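Local coordinates for protein mannitol dehydrogenase (Pseudomonas fluorescens, PDB 1LJ8) that binds NAD and, as a long-chain mannitol 2-dehydrogenase, probably catalyses the NAD-dependent interconversion of mannitol and fructose, at residues I444-L449 against F465-E470; G378-F382 against V406-W410; A411-G416 against Q435-D441; I390-I394 against A458-S462. One frame throughout, in Å; residues are numbered along the deposited sequence.

Interaction 1: I444-L449 against F465-E470; sequences ISQRLL and FVAAFE
Phe469 is the large bump of this contact, and its ring fills a hollow lined by Ile444, Ser445, Leu448 and Leu449. Its CG lies anti to the backbone N (chi1 170°), which carries the ring off helix 463-488 and into that hollow. Leu449 CD2 sits over the centre of one ring face, 4.3 Å above the plane. Ile444 CG2 meets the ring at its edge instead, in the plane, 3.7 Å from Phe469 CZ. Ser445 CA lies obliquely to the ring, 4.0 Å from Phe469 CE2.

Leu449 supplies the answering bump. Its CD1 drops between three side chains of 465-470, lying 4.0 Å from Val466 CG2 and close to Phe469 CD2. The same methyl is 4.2 Å from Phe465 CE2, at the edge of that ring. Leu449 and Phe469 pass side by side, pointing opposite ways. The contact sets helix 444-448 against helix 463-488 in the helical C-terminal domain, the two helical segments running at 119° to each other with axes 10.7 Å apart. Leu448 and Phe465 also touch helix 401-413, so the hydrophobic layer continues inward.

At the outer margin Ser445 OG donates to Glu470 OE2, reached by an extended glutamate chain; at 2.5 Å the bond is unusually short and its exact length doubtful. This hydroxyl-carboxylate bond probably fixes the Glu470 carboxylate beside an otherwise apolar fit.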
loop_
_atom_site.group_PDB
_atom_site.type_symbol
_atom_site.label_atom_id
_atom_site.label_comp_id
_atom_site.label_asym_id
_atom_site.label_seq_id
_atom_site.Cartn_x
_atom_site.Cartn_y
_atom_site.Cartn_z
ATOM N N ILE A 444 -29.082 2.408 4.483
ATOM C CA ILE A 444 -27.700 2.267 4.030
ATOM C C ILE A 444 -27.334 3.209 2.887
ATOM O O ILE A 444 -26.300 3.880 2.940
ATOM C CB ILE A 444 -27.393 0.787 3.657
ATOM C CG1 ILE A 444 -27.362 -0.041 4.939
ATOM C CG2 ILE A 444 -26.054 0.672 2.866
ATOM C CD1 ILE A 444 -27.382 -1.552 4.722
ATOM N N SER A 445 -28.175 3.325 1.867
ATOM C CA SER A 445 -27.765 4.187 0.765
ATOM C C SER A 445 -27.692 5.636 1.226
ATOM O O SER A 445 -26.799 6.370 0.822
ATOM C CB SER A 445 -28.694 4.011 -0.473
ATOM O OG SER A 445 -30.035 4.337 -0.153
ATOM N N GLN A 446 -28.595 6.051 2.109
ATOM C CA GLN A 446 -28.566 7.429 2.569
ATOM C C GLN A 446 -27.383 7.744 3.491
ATOM O O GLN A 446 -26.850 8.865 3.474
ATOM C CB GLN A 446 -29.871 7.761 3.309
ATOM C CG GLN A 446 -29.954 9.175 3.840
ATOM C CD GLN A 446 -30.125 10.226 2.750
ATOM O OE1 GLN A 446 -30.400 11.398 3.048
ATOM N NE2 GLN A 446 -29.964 9.819 1.474
ATOM N N ARG A 447 -26.972 6.767 4.284
ATOM C CA ARG A 447 -25.880 6.997 5.228
ATOM C C ARG A 447 -24.496 6.670 4.689
ATOM O O ARG A 447 -23.579 7.480 4.795
ATOM C CB ARG A 447 -26.082 6.174 6.502
ATOM C CG ARG A 447 -27.315 6.551 7.352
ATOM C CD ARG A 447 -27.498 5.488 8.434
ATOM N NE ARG A 447 -28.469 5.840 9.460
ATOM C CZ ARG A 447 -28.832 5.021 10.450
ATOM N NH1 ARG A 447 -28.303 3.788 10.544
ATOM N NH2 ARG A 447 -29.711 5.439 11.361
ATOM N N LEU A 448 -24.341 5.458 4.149
ATOM C CA LEU A 448 -23.038 5.033 3.667
ATOM C C LEU A 448 -22.539 5.849 2.481
ATOM O O LEU A 448 -21.395 6.273 2.476
ATOM C CB LEU A 448 -23.057 3.550 3.308
ATOM C CG LEU A 448 -21.688 3.020 2.842
ATOM C CD1 LEU A 448 -20.701 3.077 4.001
ATOM C CD2 LEU A 448 -21.810 1.598 2.383
ATOM N N LEU A 449 -23.405 6.121 1.514
ATOM C CA LEU A 449 -22.961 6.859 0.341
ATOM C C LEU A 449 -22.734 8.349 0.569
ATOM O O LEU A 449 -22.155 9.013 -0.294
ATOM C CB LEU A 449 -23.943 6.639 -0.830
ATOM C CG LEU A 449 -24.175 5.189 -1.270
ATOM C CD1 LEU A 449 -25.130 5.156 -2.504
ATOM C CD2 LEU A 449 -22.823 4.520 -1.612
ATOM N N PHE A 465 -26.540 5.775 -10.078
ATOM C CA PHE A 465 -25.630 4.965 -9.258
ATOM C C PHE A 465 -26.328 4.493 -7.997
ATOM O O PHE A 465 -26.181 3.334 -7.575
ATOM C CB PHE A 465 -24.378 5.765 -8.859
ATOM C CG PHE A 465 -23.430 4.953 -8.011
ATOM C CD1 PHE A 465 -22.458 4.161 -8.621
ATOM C CD2 PHE A 465 -23.578 4.913 -6.635
ATOM C CE1 PHE A 465 -21.634 3.317 -7.860
ATOM C CE2 PHE A 465 -22.758 4.079 -5.838
ATOM C CZ PHE A 465 -21.795 3.287 -6.453
ATOM N N VAL A 466 -27.084 5.381 -7.362
ATOM C CA VAL A 466 -27.769 4.968 -6.136
ATOM C C VAL A 466 -28.728 3.781 -6.410
ATOM O O VAL A 466 -28.793 2.844 -5.620
ATOM C CB VAL A 466 -28.558 6.152 -5.529
ATOM C CG1 VAL A 466 -29.464 5.649 -4.381
ATOM C CG2 VAL A 466 -27.567 7.191 -4.980
ATOM N N ALA A 467 -29.446 3.809 -7.533
ATOM C CA ALA A 467 -30.381 2.709 -7.852
ATOM C C ALA A 467 -29.607 1.393 -8.065
ATOM O O ALA A 467 -30.029 0.329 -7.613
ATOM C CB ALA A 467 -31.182 3.046 -9.135
ATOM N N ALA A 468 -28.470 1.490 -8.742
ATOM C CA ALA A 468 -27.653 0.308 -9.009
ATOM C C ALA A 468 -27.111 -0.249 -7.673
ATOM O O ALA A 468 -27.088 -1.458 -7.450
ATOM C CB ALA A 468 -26.491 0.669 -9.948
ATOM N N PHE A 469 -26.661 0.643 -6.806
ATOM C CA PHE A 469 -26.158 0.232 -5.492
ATOM C C PHE A 469 -27.240 -0.473 -4.704
ATOM O O PHE A 469 -27.006 -1.525 -4.120
ATOM C CB PHE A 469 -25.669 1.463 -4.709
ATOM C CG PHE A 469 -25.374 1.165 -3.275
ATOM C CD1 PHE A 469 -24.155 0.610 -2.904
ATOM C CD2 PHE A 469 -26.347 1.380 -2.308
ATOM C CE1 PHE A 469 -23.904 0.266 -1.606
ATOM C CE2 PHE A 469 -26.109 1.034 -0.972
ATOM C CZ PHE A 469 -24.870 0.469 -0.622
ATOM N N GLU A 470 -28.449 0.083 -4.700
ATOM C CA GLU A 470 -29.525 -0.538 -3.953
ATOM C C GLU A 470 -29.941 -1.908 -4.517
ATOM O O GLU A 470 -30.225 -2.821 -3.734
ATOM C CB GLU A 470 -30.725 0.425 -3.878
ATOM C CG GLU A 470 -30.424 1.625 -2.961
ATOM C CD GLU A 470 -31.585 2.584 -2.829
ATOM O OE1 GLU A 470 -32.590 2.428 -3.549
ATOM O OE2 GLU A 470 -31.481 3.510 -2.002
#

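Interaction 2: G378-F382 against V406-W410; sequences GSSKF and VVAAW
Phe382 sets its CE1 over one face of the Trp410 indole, and this is where the contact is tightest. The atom stands 3.4 Å above the indole plane, offset toward the rim, and lies 3.5 Å from Trp410 CG. The two rings lie obliquely, with planes at 49°, so they form neither a stack nor a T-shaped pair. Next to CE1 on the same ring, Phe382 CZ approaches Trp410 CB, and the neighbouring CE2 lies 3.7 Å from Val406 CG1 and 3.8 Å from Val407 CG2. The phenyl group is thus clasped along one turn of helix 401-413; its chi1 of -93°, off the staggered position, lays the ring between Trp410 and the valines.

Both helices belong to the largely helical C-terminal domain, and segments 378-382 and 406-410 run almost antiparallel, at 171°. The axes of these segments are 12.3 Å apart, a wide spacing that the two aromatic side chains span. Helix 452-455 also touches Phe382 and Trp410, and Tyr308 meets the indole from helix 289-313.

Toward Gly378 the packing is looser, and a water bridges the segments. Trp410 NE1 donates to this water at 2.8 Å, in the indole plane, and the same water accepts from Gly378 N. Trp410 CZ2 comes no nearer than 3.8 Å to Ser379 N, while Ser379 OG bonds to Asp428. Gly378 lies on the side of the contact nearer the bound NAD.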
loop_
_atom_site.group_PDB
_atom_site.type_symbol
_atom_site.label_atom_id
_atom_site.label_comp_id
_atom_site.label_asym_id
_atom_site.label_seq_id
_atom_site.Cartn_x
_atom_site.Cartn_y
_atom_site.Cartn_z
ATOM N N GLY A 378 -10.900 -0.491 3.636
ATOM C CA GLY A 378 -11.707 -0.080 2.488
ATOM C C GLY A 378 -12.070 1.398 2.607
ATOM O O GLY A 378 -12.210 2.083 1.580
ATOM N N SER A 379 -12.260 1.901 3.841
ATOM C CA SER A 379 -12.608 3.325 3.993
ATOM C C SER A 379 -11.536 4.233 3.372
ATOM O O SER A 379 -11.866 5.289 2.809
ATOM C CB SER A 379 -12.838 3.695 5.470
ATOM O OG SER A 379 -11.643 3.560 6.224
ATOM N N SER A 380 -10.269 3.820 3.402
ATOM C CA SER A 380 -9.228 4.641 2.779
ATOM C C SER A 380 -8.960 4.229 1.326
ATOM O O SER A 380 -8.491 5.051 0.528
ATOM C CB SER A 380 -7.868 4.526 3.527
ATOM O OG SER A 380 -7.981 4.776 4.938
ATOM N N LYS A 381 -9.220 2.964 0.999
ATOM C CA LYS A 381 -8.924 2.460 -0.338
ATOM C C LYS A 381 -9.957 2.820 -1.398
ATOM O O LYS A 381 -9.574 3.094 -2.539
ATOM C CB LYS A 381 -8.769 0.938 -0.292
ATOM C CG LYS A 381 -7.521 0.509 0.446
ATOM C CD LYS A 381 -7.499 -0.983 0.622
ATOM C CE LYS A 381 -6.094 -1.396 1.216
ATOM N NZ LYS A 381 -6.091 -2.840 1.496
ATOM N N PHE A 382 -11.237 2.824 -1.039
ATOM C CA PHE A 382 -12.234 3.177 -2.036
ATOM C C PHE A 382 -11.978 4.461 -2.832
ATOM O O PHE A 382 -12.055 4.424 -4.061
ATOM C CB PHE A 382 -13.660 3.204 -1.436
ATOM C CG PHE A 382 -14.392 1.874 -1.580
ATOM C CD1 PHE A 382 -14.450 0.984 -0.524
ATOM C CD2 PHE A 382 -14.973 1.507 -2.799
ATOM C CE1 PHE A 382 -15.069 -0.245 -0.644
ATOM C CE2 PHE A 382 -15.602 0.263 -2.945
ATOM C CZ PHE A 382 -15.656 -0.627 -1.857
ATOM N N VAL A 406 -19.283 -3.425 -6.300
ATOM C CA VAL A 406 -18.136 -3.415 -5.376
ATOM C C VAL A 406 -18.524 -2.696 -4.068
ATOM O O VAL A 406 -18.185 -3.139 -2.951
ATOM C CB VAL A 406 -16.913 -2.683 -5.985
ATOM C CG1 VAL A 406 -15.705 -2.818 -5.000
ATOM C CG2 VAL A 406 -16.557 -3.259 -7.362
ATOM N N VAL A 407 -19.204 -1.550 -4.207
ATOM C CA VAL A 407 -19.616 -0.747 -3.055
ATOM C C VAL A 407 -20.718 -1.477 -2.247
ATOM O O VAL A 407 -20.731 -1.424 -1.008
ATOM C CB VAL A 407 -20.116 0.675 -3.511
ATOM C CG1 VAL A 407 -20.473 1.570 -2.270
ATOM C CG2 VAL A 407 -19.014 1.366 -4.310
ATOM N N ALA A 408 -21.667 -2.104 -2.954
ATOM C CA ALA A 408 -22.726 -2.852 -2.307
ATOM C C ALA A 408 -22.096 -4.046 -1.529
ATOM O O ALA A 408 -22.531 -4.392 -0.392
ATOM C CB ALA A 408 -23.721 -3.378 -3.393
ATOM N N ALA A 409 -21.106 -4.686 -2.151
ATOM C CA ALA A 409 -20.441 -5.854 -1.515
ATOM C C ALA A 409 -19.780 -5.389 -0.216
ATOM O O ALA A 409 -19.853 -6.064 0.818
ATOM C CB ALA A 409 -19.371 -6.458 -2.467
ATOM N N TRP A 410 -19.095 -4.248 -0.279
ATOM C CA TRP A 410 -18.454 -3.712 0.940
ATOM C C TRP A 410 -19.521 -3.437 2.012
ATOM O O TRP A 410 -19.318 -3.758 3.200
ATOM C CB TRP A 410 -17.712 -2.388 0.634
ATOM C CG TRP A 410 -16.946 -1.843 1.808
ATOM C CD1 TRP A 410 -15.970 -2.511 2.519
ATOM C CD2 TRP A 410 -17.016 -0.516 2.372
ATOM N NE1 TRP A 410 -15.422 -1.666 3.473
ATOM C CE2 TRP A 410 -16.041 -0.448 3.410
ATOM C CE3 TRP A 410 -17.788 0.610 2.101
ATOM C CZ2 TRP A 410 -15.829 0.713 4.178
ATOM C CZ3 TRP A 410 -17.583 1.783 2.870
ATOM C CH2 TRP A 410 -16.603 1.812 3.900
HETATM O O HOH W 1 -13.128 -1.914 5.132
#

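Interaction 3: A411-G416 against Q435-D441; sequences ALYLKG and QGLVSDD
Leu414 and Gln435 bring their CA atoms within 5.5 Å of each other where the chain leaves helix 401-413 in a type I turn, Tyr413 to Gly416, and passes the end of helix 431-437. Gln435 reaches the turn with an extended chain, and its NE2 donates to Leu414 O at 2.7 Å. That bond is fairly straight (164°) and lies near the plane of the glutamine amide, although the donor is tilted from the carbonyl plane.

Val438 is the central apolar wedge. Its CG2 rests 3.9 Å from Leu414 CB and 3.9 Å from Lys415 CG, while its CG1 lies 3.6 Å from Ala411 O. Lys415 starts out away from the loop but bends at chi3 and chi4 (97° and 74°), curling its ammonium group back. NZ then meets Val438 O at 2.7 Å, almost in line with the carbonyl, and a long, weak bond of 3.4 Å from NZ to Asp441 OD2 completes a salt bridge. Tyr473 OH also bonds this OD2, and Arg477 pairs with OD1, tying the loop to helix 463-488.

Gly416, with positive phi, is characteristic of a helix exit ending in a glycine; here Gln435 of the next helix bonds Leu414 O, and Lys415 grips the loop that follows in the C-terminal domain.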
loop_
_atom_site.group_PDB
_atom_site.type_symbol
_atom_site.label_atom_id
_atom_site.label_comp_id
_atom_site.label_asym_id
_atom_site.label_seq_id
_atom_site.Cartn_x
_atom_site.Cartn_y
_atom_site.Cartn_z
ATOM N N ALA A 411 -20.657 -2.854 1.597
ATOM C CA ALA A 411 -21.710 -2.530 2.551
ATOM C C ALA A 411 -22.208 -3.772 3.283
ATOM O O ALA A 411 -22.366 -3.764 4.529
ATOM C CB ALA A 411 -22.920 -1.806 1.846
ATOM N N LEU A 412 -22.436 -4.834 2.529
ATOM C CA LEU A 412 -22.956 -6.069 3.143
ATOM C C LEU A 412 -21.852 -6.721 3.969
ATOM O O LEU A 412 -22.100 -7.206 5.065
ATOM C CB LEU A 412 -23.466 -7.040 2.076
ATOM C CG LEU A 412 -24.153 -8.324 2.630
ATOM C CD1 LEU A 412 -25.317 -7.970 3.554
ATOM C CD2 LEU A 412 -24.664 -9.170 1.515
ATOM N N TYR A 413 -20.636 -6.674 3.452
ATOM C CA TYR A 413 -19.460 -7.235 4.137
ATOM C C TYR A 413 -19.279 -6.583 5.522
ATOM O O TYR A 413 -18.872 -7.256 6.488
ATOM C CB TYR A 413 -18.243 -6.984 3.250
ATOM C CG TYR A 413 -16.938 -6.919 4.000
ATOM C CD1 TYR A 413 -16.159 -8.069 4.179
ATOM C CD2 TYR A 413 -16.452 -5.700 4.490
ATOM C CE1 TYR A 413 -14.934 -8.001 4.816
ATOM C CE2 TYR A 413 -15.187 -5.621 5.143
ATOM C CZ TYR A 413 -14.452 -6.775 5.291
ATOM O OH TYR A 413 -13.209 -6.737 5.917
ATOM N N LEU A 414 -19.572 -5.285 5.634
ATOM C CA LEU A 414 -19.423 -4.580 6.922
ATOM C C LEU A 414 -20.321 -5.134 8.043
ATOM O O LEU A 414 -20.115 -4.823 9.227
ATOM C CB LEU A 414 -19.707 -3.090 6.761
ATOM C CG LEU A 414 -18.593 -2.353 5.996
ATOM C CD1 LEU A 414 -19.066 -0.954 5.556
ATOM C CD2 LEU A 414 -17.329 -2.255 6.881
ATOM N N LYS A 415 -21.328 -5.929 7.692
ATOM C CA LYS A 415 -22.178 -6.477 8.751
ATOM C C LYS A 415 -21.442 -7.585 9.517
ATOM O O LYS A 415 -21.909 -8.023 10.580
ATOM C CB LYS A 415 -23.521 -6.965 8.176
ATOM C CG LYS A 415 -24.381 -5.795 7.663
ATOM C CD LYS A 415 -25.752 -6.244 7.109
ATOM C CE LYS A 415 -26.865 -6.099 8.134
ATOM N NZ LYS A 415 -27.238 -4.659 8.334
ATOM N N GLY A 416 -20.308 -8.050 8.982
ATOM C CA GLY A 416 -19.497 -9.020 9.737
ATOM C C GLY A 416 -19.818 -10.513 9.761
ATOM O O GLY A 416 -19.357 -11.207 10.691
ATOM N N GLN A 435 -19.296 0.271 10.365
ATOM C CA GLN A 435 -20.332 -0.688 10.716
ATOM C C GLN A 435 -21.603 0.052 11.119
ATOM O O GLN A 435 -22.725 -0.424 10.875
ATOM C CB GLN A 435 -19.845 -1.596 11.853
ATOM C CG GLN A 435 -18.773 -2.595 11.379
ATOM C CD GLN A 435 -18.697 -3.816 12.283
ATOM O OE1 GLN A 435 -18.357 -3.695 13.463
ATOM N NE2 GLN A 435 -19.033 -4.997 11.739
ATOM N N GLY A 436 -21.425 1.222 11.730
ATOM C CA GLY A 436 -22.571 2.023 12.134
ATOM C C GLY A 436 -23.449 2.411 10.949
ATOM O O GLY A 436 -24.672 2.384 11.046
ATOM N N LEU A 437 -22.822 2.743 9.816
ATOM C CA LEU A 437 -23.531 3.161 8.606
ATOM C C LEU A 437 -24.436 2.065 8.029
ATOM O O LEU A 437 -25.342 2.366 7.239
ATOM C CB LEU A 437 -22.518 3.552 7.514
ATOM C CG LEU A 437 -21.431 4.573 7.872
ATOM C CD1 LEU A 437 -20.304 4.563 6.832
ATOM C CD2 LEU A 437 -22.087 5.957 7.970
ATOM N N VAL A 438 -24.177 0.804 8.370
ATOM C CA VAL A 438 -25.004 -0.269 7.821
ATOM C C VAL A 438 -25.885 -0.997 8.842
ATOM O O VAL A 438 -26.323 -2.113 8.610
ATOM C CB VAL A 438 -24.132 -1.302 7.049
ATOM C CG1 VAL A 438 -23.319 -0.589 5.997
ATOM C CG2 VAL A 438 -23.202 -2.059 8.005
ATOM N N SER A 439 -26.174 -0.335 9.954
ATOM C CA SER A 439 -27.005 -0.932 10.993
ATOM C C SER A 439 -28.498 -1.043 10.586
ATOM O O SER A 439 -29.241 -1.879 11.114
ATOM C CB SER A 439 -26.849 -0.122 12.280
ATOM O OG SER A 439 -27.368 1.177 12.115
ATOM N N ASP A 440 -28.921 -0.238 9.623
ATOM C CA ASP A 440 -30.313 -0.255 9.155
ATOM C C ASP A 440 -30.305 -0.413 7.630
ATOM O O ASP A 440 -29.913 0.530 6.928
ATOM C CB ASP A 440 -30.964 1.073 9.527
ATOM C CG ASP A 440 -32.475 1.076 9.332
ATOM O OD1 ASP A 440 -32.979 0.698 8.243
ATOM O OD2 ASP A 440 -33.156 1.490 10.287
ATOM N N ASP A 441 -30.740 -1.571 7.124
ATOM C CA ASP A 441 -30.737 -1.827 5.674
ATOM C C ASP A 441 -31.422 -0.729 4.885
ATOM O O ASP A 441 -30.942 -0.321 3.820
ATOM C CB ASP A 441 -31.458 -3.134 5.309
ATOM C CG ASP A 441 -30.536 -4.353 5.248
ATOM O OD1 ASP A 441 -31.021 -5.385 4.757
ATOM O OD2 ASP A 441 -29.363 -4.308 5.680
#

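Interaction 4: I390-I394 against A458-S462; sequences INRLI and AIPNS
Ile390 and Ile459 lie roughly perpendicular, and their nearest carbons, Ile390 CG2 and Ile459 CG1, are only 3.5 Å apart, closer than a normal carbon-carbon contact. One helical turn on, Ile394 pushes its CD1 against the loop itself. This methyl lies 3.9 Å from Ile459 CA, 3.9 Å from Ser462 CB and 4.2 Å from Ala458 CB, so a single branch end meets Ala458, Ile459 and Ser462 of the bend at once. For Ile394, chi1 of -72° with an extended chi2 (168°) carries CD1 toward the loop. At the partly exposed margin, Asn391 OD1 comes 3.6 Å from the methyl CB of Ala458.

No hydrogen bond joins the segments directly, but one water links them. It donates to Asn391 OD1 at 2.7 Å and accepts from Ile459 N at 2.9 Å, giving the loop amide a partner beside the apolar patch.

In the next shell, Phe465 touches Ile390, Ile394 and Ile459 alike, and Ala403 and Val407 of helix 401-413 back Ile390. The loop bends back on itself, with Ser462 N bonded to Ile459 O. Ser462 is held with OG anti to its own N (chi1 171°), and that hydroxyl bonds to Phe465 N. This is a classic serine N-cap, here starting the long helix 463-488 against helix 387-396.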
loop_
_atom_site.group_PDB
_atom_site.type_symbol
_atom_site.label_atom_id
_atom_site.label_comp_id
_atom_site.label_asym_id
_atom_site.label_seq_id
_atom_site.Cartn_x
_atom_site.Cartn_y
_atom_site.Cartn_z
ATOM N N ILE A 390 -15.718 5.067 -10.790
ATOM C CA ILE A 390 -17.159 5.297 -10.681
ATOM C C ILE A 390 -17.510 6.715 -11.142
ATOM O O ILE A 390 -18.480 6.912 -11.887
ATOM C CB ILE A 390 -17.662 5.121 -9.227
ATOM C CG1 ILE A 390 -17.594 3.624 -8.861
ATOM C CG2 ILE A 390 -19.138 5.603 -9.079
ATOM C CD1 ILE A 390 -17.792 3.368 -7.370
ATOM N N ASN A 391 -16.745 7.699 -10.688
ATOM C CA ASN A 391 -17.075 9.083 -11.077
ATOM C C ASN A 391 -17.049 9.272 -12.585
ATOM O O ASN A 391 -17.837 10.043 -13.158
ATOM C CB ASN A 391 -16.088 10.093 -10.458
ATOM C CG ASN A 391 -16.286 10.264 -8.963
ATOM O OD1 ASN A 391 -17.329 9.874 -8.412
ATOM N ND2 ASN A 391 -15.268 10.830 -8.287
ATOM N N ARG A 392 -16.100 8.625 -13.228
ATOM C CA ARG A 392 -15.996 8.752 -14.680
ATOM C C ARG A 392 -17.212 8.075 -15.326
ATOM O O ARG A 392 -17.775 8.559 -16.307
ATOM C CB ARG A 392 -14.672 8.115 -15.157
ATOM C CG ARG A 392 -14.519 7.960 -16.681
ATOM C CD ARG A 392 -14.528 9.360 -17.386
ATOM N NE ARG A 392 -14.064 9.195 -18.765
ATOM C CZ ARG A 392 -12.771 9.195 -19.119
ATOM N NH1 ARG A 392 -11.819 9.371 -18.209
ATOM N NH2 ARG A 392 -12.438 8.957 -20.388
ATOM N N LEU A 393 -17.633 6.936 -14.792
ATOM C CA LEU A 393 -18.800 6.276 -15.378
ATOM C C LEU A 393 -20.039 7.157 -15.218
ATOM O O LEU A 393 -20.853 7.281 -16.143
ATOM C CB LEU A 393 -19.059 4.915 -14.713
ATOM C CG LEU A 393 -17.897 3.895 -14.788
ATOM C CD1 LEU A 393 -18.228 2.588 -14.020
ATOM C CD2 LEU A 393 -17.633 3.575 -16.265
ATOM N N ILE A 394 -20.159 7.806 -14.064
ATOM C CA ILE A 394 -21.300 8.686 -13.813
ATOM C C ILE A 394 -21.238 9.866 -14.794
ATOM O O ILE A 394 -22.220 10.157 -15.474
ATOM C CB ILE A 394 -21.298 9.199 -12.356
ATOM C CG1 ILE A 394 -21.682 8.040 -11.410
ATOM C CG2 ILE A 394 -22.321 10.399 -12.202
ATOM C CD1 ILE A 394 -21.416 8.396 -9.923
ATOM N N ALA A 458 -20.253 13.012 -6.395
ATOM C CA ALA A 458 -20.996 12.555 -7.581
ATOM C C ALA A 458 -21.874 11.359 -7.227
ATOM O O ALA A 458 -23.065 11.350 -7.535
ATOM C CB ALA A 458 -20.044 12.162 -8.706
ATOM N N ILE A 459 -21.276 10.365 -6.576
ATOM C CA ILE A 459 -21.987 9.142 -6.168
ATOM C C ILE A 459 -23.326 9.374 -5.421
ATOM O O ILE A 459 -24.365 8.878 -5.841
ATOM C CB ILE A 459 -21.001 8.237 -5.335
ATOM C CG1 ILE A 459 -20.129 7.414 -6.306
ATOM C CG2 ILE A 459 -21.738 7.294 -4.371
ATOM C CD1 ILE A 459 -18.891 6.798 -5.589
ATOM N N PRO A 460 -23.322 10.137 -4.317
ATOM C CA PRO A 460 -24.590 10.362 -3.599
ATOM C C PRO A 460 -25.615 11.169 -4.378
ATOM O O PRO A 460 -26.784 11.102 -4.101
ATOM C CB PRO A 460 -24.148 11.097 -2.327
ATOM C CG PRO A 460 -22.893 11.801 -2.765
ATOM C CD PRO A 460 -22.197 10.709 -3.569
ATOM N N ASN A 461 -25.166 11.929 -5.357
ATOM C CA ASN A 461 -26.069 12.763 -6.143
ATOM C C ASN A 461 -26.450 12.147 -7.479
ATOM O O ASN A 461 -27.111 12.793 -8.323
ATOM C CB ASN A 461 -25.417 14.143 -6.315
ATOM C CG ASN A 461 -25.392 14.909 -4.995
ATOM O OD1 ASN A 461 -26.446 15.282 -4.502
ATOM N ND2 ASN A 461 -24.200 15.098 -4.395
ATOM N N SER A 462 -26.041 10.891 -7.678
ATOM C CA SER A 462 -26.334 10.178 -8.915
ATOM C C SER A 462 -27.504 9.191 -8.755
ATOM O O SER A 462 -27.363 8.129 -8.141
ATOM C CB SER A 462 -25.090 9.432 -9.381
ATOM O OG SER A 462 -25.406 8.567 -10.454
HETATM O O HOH W 2 -18.409 10.741 -6.106
#

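All four contacts lie within the helical C-terminal domain, on the same side of the chain's centre. Helix 401-413 serves both interaction 2 and, directly after it, interaction 3. Interaction 1 touches each of the others: Phe469 and Leu449 meet 406-410, Leu448 meets Ala411 and Leu437, and Phe465 meets Ile390 and Ile459. Its centre is about 11 to 12 Å from theirs, whereas the centres of interactions 3 and 4 are about 21 Å apart, without touching. Along the chain, 2, 3 and 1 follow in series; the segments of interaction 4 alternate with those of 1 and 2, and interaction 3 falls wholly between them. Distant chain stretches are thus interleaved in one helical domain, with interaction 2 closest to the NAD.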